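Local coordinates for protein nucleoporin nup120 (Schizosaccharomyces pombe, PDB 4GQ2) that serves as a structural component of the nuclear pore complex, whose members can also dock transiently associated nuclear transport factors, at residues 433-444 / 505-514. Sequence-based numbering, arbitrary orientation.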
loop_
_atom_site.group_PDB
_atom_site.type_symbol
_atom_site.label_atom_id
_atom_site.label_comp_id
_atom_site.label_asym_id
_atom_site.label_seq_id
_atom_site.Cartn_x
_atom_site.Cartn_y
_atom_site.Cartn_z
ATOM N N SER A 433 -1.162 14.110 5.431
ATOM C CA SER A 433 0.279 14.209 5.638
ATOM C C SER A 433 0.745 13.323 6.782
ATOM O O SER A 433 0.000 13.065 7.726
ATOM C CB SER A 433 0.683 15.649 5.950
ATOM O OG SER A 433 0.274 15.998 7.268
ATOM N N ILE A 434 2.000 12.897 6.691
ATOM C CA ILE A 434 2.669 12.158 7.749
ATOM C C ILE A 434 2.741 12.967 9.047
ATOM O O ILE A 434 2.593 12.403 10.136
ATOM C CB ILE A 434 4.057 11.645 7.274
ATOM C CG1 ILE A 434 3.957 10.171 6.868
ATOM C CG2 ILE A 434 5.125 11.770 8.355
ATOM C CD1 ILE A 434 3.215 9.920 5.573
ATOM N N GLU A 435 2.930 14.282 8.931
ATOM C CA GLU A 435 3.061 15.127 10.119
ATOM C C GLU A 435 1.818 15.104 10.997
ATOM O O GLU A 435 1.932 15.002 12.218
ATOM C CB GLU A 435 3.457 16.560 9.766
ATOM C CG GLU A 435 4.919 16.708 9.378
ATOM C CD GLU A 435 5.175 16.354 7.923
ATOM O OE1 GLU A 435 4.197 16.221 7.152
ATOM O OE2 GLU A 435 6.355 16.220 7.543
ATOM N N SER A 436 0.642 15.164 10.372
ATOM C CA SER A 436 -0.625 15.120 11.103
ATOM C C SER A 436 -0.774 13.843 11.926
ATOM O O SER A 436 -1.324 13.877 13.025
ATOM C CB SER A 436 -1.808 15.291 10.160
ATOM O OG SER A 436 -1.918 14.182 9.297
ATOM N N ILE A 437 -0.258 12.729 11.406
ATOM C CA ILE A 437 -0.249 11.466 12.153
ATOM C C ILE A 437 0.727 11.550 13.333
ATOM O O ILE A 437 0.378 11.173 14.462
ATOM C CB ILE A 437 0.044 10.240 11.251
ATOM C CG1 ILE A 437 -1.056 10.072 10.186
ATOM C CG2 ILE A 437 0.175 8.967 12.076
ATOM C CD1 ILE A 437 -0.811 8.962 9.177
ATOM N N GLN A 438 1.928 12.071 13.074
ATOM C CA GLN A 438 2.948 12.219 14.116
ATOM C C GLN A 438 2.490 13.124 15.251
ATOM O O GLN A 438 2.651 12.787 16.421
ATOM C CB GLN A 438 4.250 12.766 13.535
ATOM C CG GLN A 438 4.941 11.835 12.565
ATOM C CD GLN A 438 6.086 12.503 11.834
ATOM O OE1 GLN A 438 6.182 13.730 11.785
ATOM N NE2 GLN A 438 6.969 11.695 11.265
ATOM N N VAL A 439 1.923 14.274 14.904
ATOM C CA VAL A 439 1.417 15.205 15.912
ATOM C C VAL A 439 0.215 14.622 16.647
ATOM O O VAL A 439 0.139 14.719 17.869
ATOM C CB VAL A 439 1.097 16.592 15.315
ATOM C CG1 VAL A 439 0.380 17.469 16.331
ATOM C CG2 VAL A 439 2.386 17.260 14.860
ATOM N N ALA A 440 -0.706 14.000 15.911
ATOM C CA ALA A 440 -1.824 13.292 16.533
ATOM C C ALA A 440 -1.333 12.216 17.505
ATOM O O ALA A 440 -1.890 12.048 18.589
ATOM C CB ALA A 440 -2.717 12.680 15.475
ATOM N N LEU A 441 -0.284 11.497 17.109
ATOM C CA LEU A 441 0.317 10.468 17.951
ATOM C C LEU A 441 0.833 11.016 19.290
ATOM O O LEU A 441 0.711 10.346 20.315
ATOM C CB LEU A 441 1.435 9.738 17.197
ATOM C CG LEU A 441 1.984 8.465 17.843
ATOM C CD1 LEU A 441 0.863 7.467 18.104
ATOM C CD2 LEU A 441 3.064 7.851 16.966
ATOM N N LEU A 442 1.414 12.218 19.262
ATOM C CA LEU A 442 1.851 12.935 20.467
ATOM C C LEU A 442 0.723 13.079 21.488
ATOM O O LEU A 442 0.869 12.716 22.655
ATOM C CB LEU A 442 2.354 14.328 20.090
ATOM C CG LEU A 442 3.829 14.733 20.163
ATOM C CD1 LEU A 442 4.725 13.906 19.258
ATOM C CD2 LEU A 442 3.940 16.208 19.807
ATOM N N SER A 443 -0.405 13.606 21.020
ATOM C CA SER A 443 -1.594 13.827 21.833
ATOM C C SER A 443 -2.092 12.551 22.519
ATOM O O SER A 443 -2.646 12.607 23.618
ATOM C CB SER A 443 -2.696 14.446 20.962
ATOM O OG SER A 443 -3.950 14.457 21.622
ATOM N N PHE A 444 -1.885 11.408 21.869
ATOM C CA PHE A 444 -2.306 10.112 22.412
ATOM C C PHE A 444 -1.228 9.516 23.320
ATOM O O PHE A 444 -1.180 8.303 23.544
ATOM C CB PHE A 444 -2.714 9.149 21.279
ATOM C CG PHE A 444 -4.152 9.299 20.837
ATOM C CD1 PHE A 444 -4.665 10.550 20.467
ATOM C CD2 PHE A 444 -5.000 8.194 20.786
ATOM C CE1 PHE A 444 -5.989 10.691 20.068
ATOM C CE2 PHE A 444 -6.324 8.331 20.380
ATOM C CZ PHE A 444 -6.819 9.581 20.025
ATOM N N ARG A 505 -11.330 8.035 17.188
ATOM C CA ARG A 505 -10.900 9.327 17.729
ATOM C C ARG A 505 -9.583 9.750 17.106
ATOM O O ARG A 505 -9.412 10.906 16.714
ATOM C CB ARG A 505 -10.734 9.273 19.249
ATOM C CG ARG A 505 -12.033 9.364 20.021
ATOM C CD ARG A 505 -11.811 9.220 21.523
ATOM N NE ARG A 505 -13.028 8.709 22.147
ATOM C CZ ARG A 505 -13.176 7.479 22.636
ATOM N NH1 ARG A 505 -12.161 6.614 22.626
ATOM N NH2 ARG A 505 -14.343 7.123 23.159
ATOM N N PHE A 506 -8.653 8.804 17.022
ATOM C CA PHE A 506 -7.352 9.078 16.451
ATOM C C PHE A 506 -7.479 9.527 14.991
ATOM O O PHE A 506 -6.853 10.511 14.585
ATOM C CB PHE A 506 -6.435 7.865 16.573
ATOM C CG PHE A 506 -5.030 8.154 16.176
ATOM C CD1 PHE A 506 -4.175 8.820 17.046
ATOM C CD2 PHE A 506 -4.564 7.802 14.913
ATOM C CE1 PHE A 506 -2.871 9.108 16.672
ATOM C CE2 PHE A 506 -3.261 8.091 14.531
ATOM C CZ PHE A 506 -2.411 8.745 15.412
ATOM N N ALA A 507 -8.311 8.820 14.226
ATOM C CA ALA A 507 -8.556 9.151 12.825
ATOM C C ALA A 507 -9.167 10.537 12.680
ATOM O O ALA A 507 -8.794 11.290 11.772
ATOM C CB ALA A 507 -9.440 8.099 12.169
ATOM N N LYS A 508 -10.090 10.874 13.578
ATOM C CA LYS A 508 -10.705 12.211 13.590
ATOM C C LYS A 508 -9.689 13.310 13.883
ATOM O O LYS A 508 -9.709 14.357 13.246
ATOM C CB LYS A 508 -11.870 12.290 14.582
ATOM C CG LYS A 508 -13.195 11.796 14.025
ATOM C CD LYS A 508 -14.360 12.343 14.840
ATOM C CE LYS A 508 -15.710 11.932 14.268
ATOM N NZ LYS A 508 -16.089 10.537 14.633
ATOM N N LEU A 509 -8.794 13.063 14.834
ATOM C CA LEU A 509 -7.751 14.034 15.155
ATOM C C LEU A 509 -6.809 14.245 13.971
ATOM O O LEU A 509 -6.478 15.383 13.630
ATOM C CB LEU A 509 -6.972 13.608 16.401
ATOM C CG LEU A 509 -5.879 14.570 16.878
ATOM C CD1 LEU A 509 -6.386 16.012 16.950
ATOM C CD2 LEU A 509 -5.282 14.105 18.210
ATOM N N VAL A 510 -6.399 13.142 13.349
ATOM C CA VAL A 510 -5.532 13.190 12.185
ATOM C C VAL A 510 -6.167 14.016 11.064
ATOM O O VAL A 510 -5.557 14.969 10.576
ATOM C CB VAL A 510 -5.182 11.774 11.690
ATOM C CG1 VAL A 510 -4.511 11.831 10.323
ATOM C CG2 VAL A 510 -4.275 11.083 12.692
ATOM N N ALA A 511 -7.392 13.662 10.680
ATOM C CA ALA A 511 -8.131 14.406 9.654
ATOM C C ALA A 511 -8.354 15.858 10.049
ATOM O O ALA A 511 -8.324 16.743 9.192
ATOM C CB ALA A 511 -9.466 13.730 9.337
ATOM N N TYR A 512 -8.568 16.105 11.341
ATOM C CA TYR A 512 -8.826 17.465 11.827
ATOM C C TYR A 512 -7.592 18.353 11.688
ATOM O O TYR A 512 -7.678 19.484 11.209
ATOM C CB TYR A 512 -9.335 17.458 13.277
ATOM C CG TYR A 512 -9.402 18.831 13.906
ATOM C CD1 TYR A 512 -10.460 19.709 13.627
ATOM C CD2 TYR A 512 -8.400 19.260 14.777
ATOM C CE1 TYR A 512 -10.511 20.973 14.205
ATOM C CE2 TYR A 512 -8.441 20.516 15.355
ATOM C CZ TYR A 512 -9.491 21.369 15.071
ATOM O OH TYR A 512 -9.497 22.610 15.663
ATOM N N LEU A 513 -6.447 17.831 12.102
ATOM C CA LEU A 513 -5.194 18.559 11.977
ATOM C C LEU A 513 -4.815 18.747 10.519
ATOM O O LEU A 513 -4.427 19.848 10.111
ATOM C CB LEU A 513 -4.076 17.821 12.706
ATOM C CG LEU A 513 -4.187 17.709 14.228
ATOM C CD1 LEU A 513 -3.004 16.908 14.729
ATOM C CD2 LEU A 513 -4.228 19.079 14.890
ATOM N N ASP A 514 -4.946 17.677 9.733
ATOM C CA ASP A 514 -4.444 17.691 8.371
ATOM C C ASP A 514 -5.242 18.602 7.478
ATOM O O ASP A 514 -4.722 19.106 6.489
ATOM C CB ASP A 514 -4.415 16.298 7.751
ATOM C CG ASP A 514 -3.645 16.278 6.442
ATOM O OD1 ASP A 514 -2.409 16.452 6.466
ATOM O OD2 ASP A 514 -4.275 16.111 5.388
#
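Asp514 OD1 accepts two hydrogen bonds from a single residue, Ser433. The backbone N of Ser433 comes in from above the carboxylate plane at 2.8 Å from OD1, in a fairly straight N-H...O bond, while the hydroxyl OG approaches the same oxygen nearly along its C-O axis. The other carboxylate oxygen, OD2, pairs with Lys539 in a salt bridge. Ser433 is itself the N-cap of helix 434-443: its OG lies 3.2 Å from Ser436 N and accepts from it, and in return Ser436 OG donates to Ser433 O at 2.7 Å. The C-terminal end of helix 492-515 thus holds the residue that caps the start of the earlier helix 434-443; an alanine in place of Asp514 would probably leave both the N-H and the hydroxyl of Ser433 without their shared acceptor and Lys539 without its ion-pair mate, with the cap freer to shift. Both helices belong to the helical insertion that interrupts the beta-propeller domain of Nup120. They run at 128° to each other with axes 8.5 Å apart, and at the crossing the methyl of Ala440 is a knob in a hole formed by Phe506, Leu509, Val510 and Leu513, its CB 3.6 Å from Val510 CG2. On one flank of that knob Leu513 CD1 meets Val439 CG1; on another Val510 CG1 lies against Ile437 CG1. Phe506 turns CG anti to its backbone N (chi1 -172°), which carries the ring across to the other helix, where CE1 comes within 3.5 Å of Leu441 N; Val471 of helix 464-478 also touches the Phe506 side chain. Just past the end of helix 434-443, Phe444 meets this ring in a T-shaped stack, planes at 83°: the edge atom Phe506 CD1 sits over the centre of the Phe444 face, while Leu509 CD2 and Arg505 CB reach the Phe444 rim.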